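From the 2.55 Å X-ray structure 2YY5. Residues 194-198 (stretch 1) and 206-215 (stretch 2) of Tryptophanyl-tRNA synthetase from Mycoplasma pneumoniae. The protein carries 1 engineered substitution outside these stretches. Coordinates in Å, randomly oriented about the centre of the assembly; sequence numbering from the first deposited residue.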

# COMPACT_ATOMS: atom_id res chain seq x y z
N MET B 194 6.34 -23.71 -21.92
CA MET B 194 6.06 -24.79 -20.97
C MET B 194 7.30 -25.39 -20.29
O MET B 194 8.42 -25.26 -20.77
CB MET B 194 5.28 -25.90 -21.68
CG MET B 194 4.04 -25.41 -22.43
SD MET B 194 2.88 -24.45 -21.43
CE MET B 194 1.84 -23.75 -22.75
N ASP B 195 7.06 -26.03 -19.16
CA ASP B 195 8.10 -26.67 -18.37
C ASP B 195 8.64 -27.87 -19.17
O ASP B 195 7.86 -28.66 -19.70
CB ASP B 195 7.48 -27.13 -17.04
CG ASP B 195 8.49 -27.77 -16.12
OD1 ASP B 195 8.89 -28.92 -16.39
OD2 ASP B 195 8.86 -27.12 -15.12
N LEU B 196 9.97 -27.99 -19.26
CA LEU B 196 10.59 -29.07 -20.02
C LEU B 196 10.39 -30.48 -19.46
O LEU B 196 10.48 -31.45 -20.20
CB LEU B 196 12.09 -28.81 -20.19
CG LEU B 196 12.51 -27.73 -21.19
CD1 LEU B 196 14.02 -27.79 -21.39
CD2 LEU B 196 11.81 -27.95 -22.52
N PHE B 197 10.13 -30.59 -18.16
CA PHE B 197 9.90 -31.89 -17.53
C PHE B 197 8.41 -32.27 -17.52
O PHE B 197 8.05 -33.43 -17.74
CB PHE B 197 10.43 -31.89 -16.10
CG PHE B 197 9.97 -33.06 -15.29
CD1 PHE B 197 10.40 -34.35 -15.59
CD2 PHE B 197 9.07 -32.88 -14.25
CE1 PHE B 197 9.94 -35.44 -14.86
CE2 PHE B 197 8.60 -33.97 -13.51
CZ PHE B 197 9.04 -35.25 -13.82
N ASP B 198 7.57 -31.29 -17.24
CA ASP B 198 6.12 -31.49 -17.24
C ASP B 198 5.54 -30.42 -18.14
O ASP B 198 5.15 -29.34 -17.69
CB ASP B 198 5.55 -31.35 -15.83
CG ASP B 198 4.04 -31.55 -15.80
OD1 ASP B 198 3.44 -31.71 -16.88
OD2 ASP B 198 3.47 -31.55 -14.70
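Stretch 2 (206-215) SSKNQNGVIY

Where does stretch 2 come closest to stretch 1? It does so at Gly 212, whose CA lies 4.1 Å from the CA of Leu 196. Stretch 1 forms no regular helix or strand. Residues 210-212 have helical phi/psi without the regular bonds; the rest of stretch 2 is loop or turn, and Gln 210 O accepts a bond from Val 213 N at 3.2 Å. Residues 210-215 run roughly opposite to 194-198. A single direct hydrogen bond joins the segments: Leu 196 N donates to Gly 212 O at 2.8 Å, nearly straight at 165°.

Why does Gly 212 fit so tightly? Its CA packs 3.3 Å from Asp 195 OD1 and 3.6 Å from Phe 197 N. An ideal CB here would point toward stretch 1 and clash with Asp 195 OD1 at 2.1 Å. Phe 197 N donates a hydrogen bond to Asp 195 OD1 at 2.7 Å, and Asp 198 N donates to Asp 195 OD1 at 2.8 Å.

What flanks this centre? The CA-to-CB bond of Leu 196 points toward stretch 2, and its CD1 meets Ile 214 CD1 at 3.5 Å, an apolar contact. Phe 197 offers one ring face to the side chain of Asn 209.

How does Asp 195 reach Ser 207? A water bridges them, donating to Asp 195 OD2 and accepting from Ser 207 OG, each at 2.5 Å.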

# COMPACT_ATOMS: atom_id res chain seq x y z
N SER B 206 9.12 -20.64 -9.75
CA SER B 206 8.74 -21.38 -8.55
C SER B 206 8.80 -22.90 -8.63
O SER B 206 8.73 -23.57 -7.60
CB SER B 206 7.34 -20.95 -8.09
OG SER B 206 6.33 -21.33 -9.02
N SER B 207 8.91 -23.47 -9.83
CA SER B 207 8.96 -24.92 -9.95
C SER B 207 10.05 -25.55 -9.10
O SER B 207 11.22 -25.15 -9.15
CB SER B 207 9.16 -25.34 -11.41
OG SER B 207 8.03 -24.99 -12.18
N LYS B 208 9.65 -26.54 -8.31
CA LYS B 208 10.55 -27.27 -7.42
C LYS B 208 11.65 -27.94 -8.23
O LYS B 208 12.85 -27.76 -7.96
CB LYS B 208 9.73 -28.33 -6.67
CG LYS B 208 9.05 -29.36 -7.59
CD LYS B 208 7.68 -29.81 -7.09
CE LYS B 208 6.58 -28.96 -7.69
NZ LYS B 208 6.83 -27.51 -7.46
N ASN B 209 11.23 -28.69 -9.24
CA ASN B 209 12.14 -29.41 -10.13
C ASN B 209 12.74 -28.43 -11.13
O ASN B 209 12.03 -27.80 -11.91
CB ASN B 209 11.35 -30.50 -10.85
CG ASN B 209 12.21 -31.35 -11.74
OD1 ASN B 209 11.81 -32.43 -12.15
ND2 ASN B 209 13.40 -30.86 -12.07
N GLN B 210 14.06 -28.31 -11.12
CA GLN B 210 14.74 -27.37 -12.00
C GLN B 210 15.12 -27.86 -13.40
O GLN B 210 15.54 -27.06 -14.23
CB GLN B 210 15.97 -26.82 -11.29
CG GLN B 210 15.62 -26.10 -10.01
CD GLN B 210 16.77 -25.29 -9.47
OE1 GLN B 210 17.82 -25.84 -9.13
NE2 GLN B 210 16.59 -23.97 -9.40
N ASN B 211 14.98 -29.15 -13.66
CA ASN B 211 15.34 -29.66 -14.98
C ASN B 211 14.27 -29.22 -15.97
O ASN B 211 14.43 -29.37 -17.18
CB ASN B 211 15.43 -31.19 -14.97
CG ASN B 211 16.49 -31.71 -14.01
OD1 ASN B 211 17.67 -31.39 -14.13
ND2 ASN B 211 16.06 -32.51 -13.04
N GLY B 212 13.17 -28.70 -15.44
CA GLY B 212 12.08 -28.25 -16.29
C GLY B 212 12.21 -26.79 -16.68
O GLY B 212 11.48 -26.31 -17.56
N VAL B 213 13.13 -26.07 -16.05
CA VAL B 213 13.33 -24.66 -16.33
C VAL B 213 14.73 -24.33 -16.87
O VAL B 213 15.73 -24.75 -16.29
CB VAL B 213 13.09 -23.80 -15.06
CG1 VAL B 213 13.42 -22.34 -15.33
CG2 VAL B 213 11.65 -23.96 -14.59
N ILE B 214 14.78 -23.60 -17.97
CA ILE B 214 16.06 -23.20 -18.55
C ILE B 214 16.33 -21.80 -18.00
O ILE B 214 15.70 -20.84 -18.44
CB ILE B 214 16.00 -23.13 -20.10
CG1 ILE B 214 15.61 -24.49 -20.68
CG2 ILE B 214 17.35 -22.67 -20.64
CD1 ILE B 214 16.57 -25.61 -20.34
N TYR B 215 17.24 -21.69 -17.03
CA TYR B 215 17.57 -20.39 -16.45
C TYR B 215 18.48 -19.62 -17.38
O TYR B 215 19.30 -20.20 -18.08
CB TYR B 215 18.25 -20.56 -15.08
CG TYR B 215 17.41 -21.28 -14.05
CD1 TYR B 215 16.18 -20.76 -13.63
CD2 TYR B 215 17.81 -22.51 -13.53
CE1 TYR B 215 15.38 -21.44 -12.72
CE2 TYR B 215 17.02 -23.20 -12.62
CZ TYR B 215 15.81 -22.66 -12.22
OH TYR B 215 15.02 -23.36 -11.33
O HOH W 1 7.91 -24.87 -14.65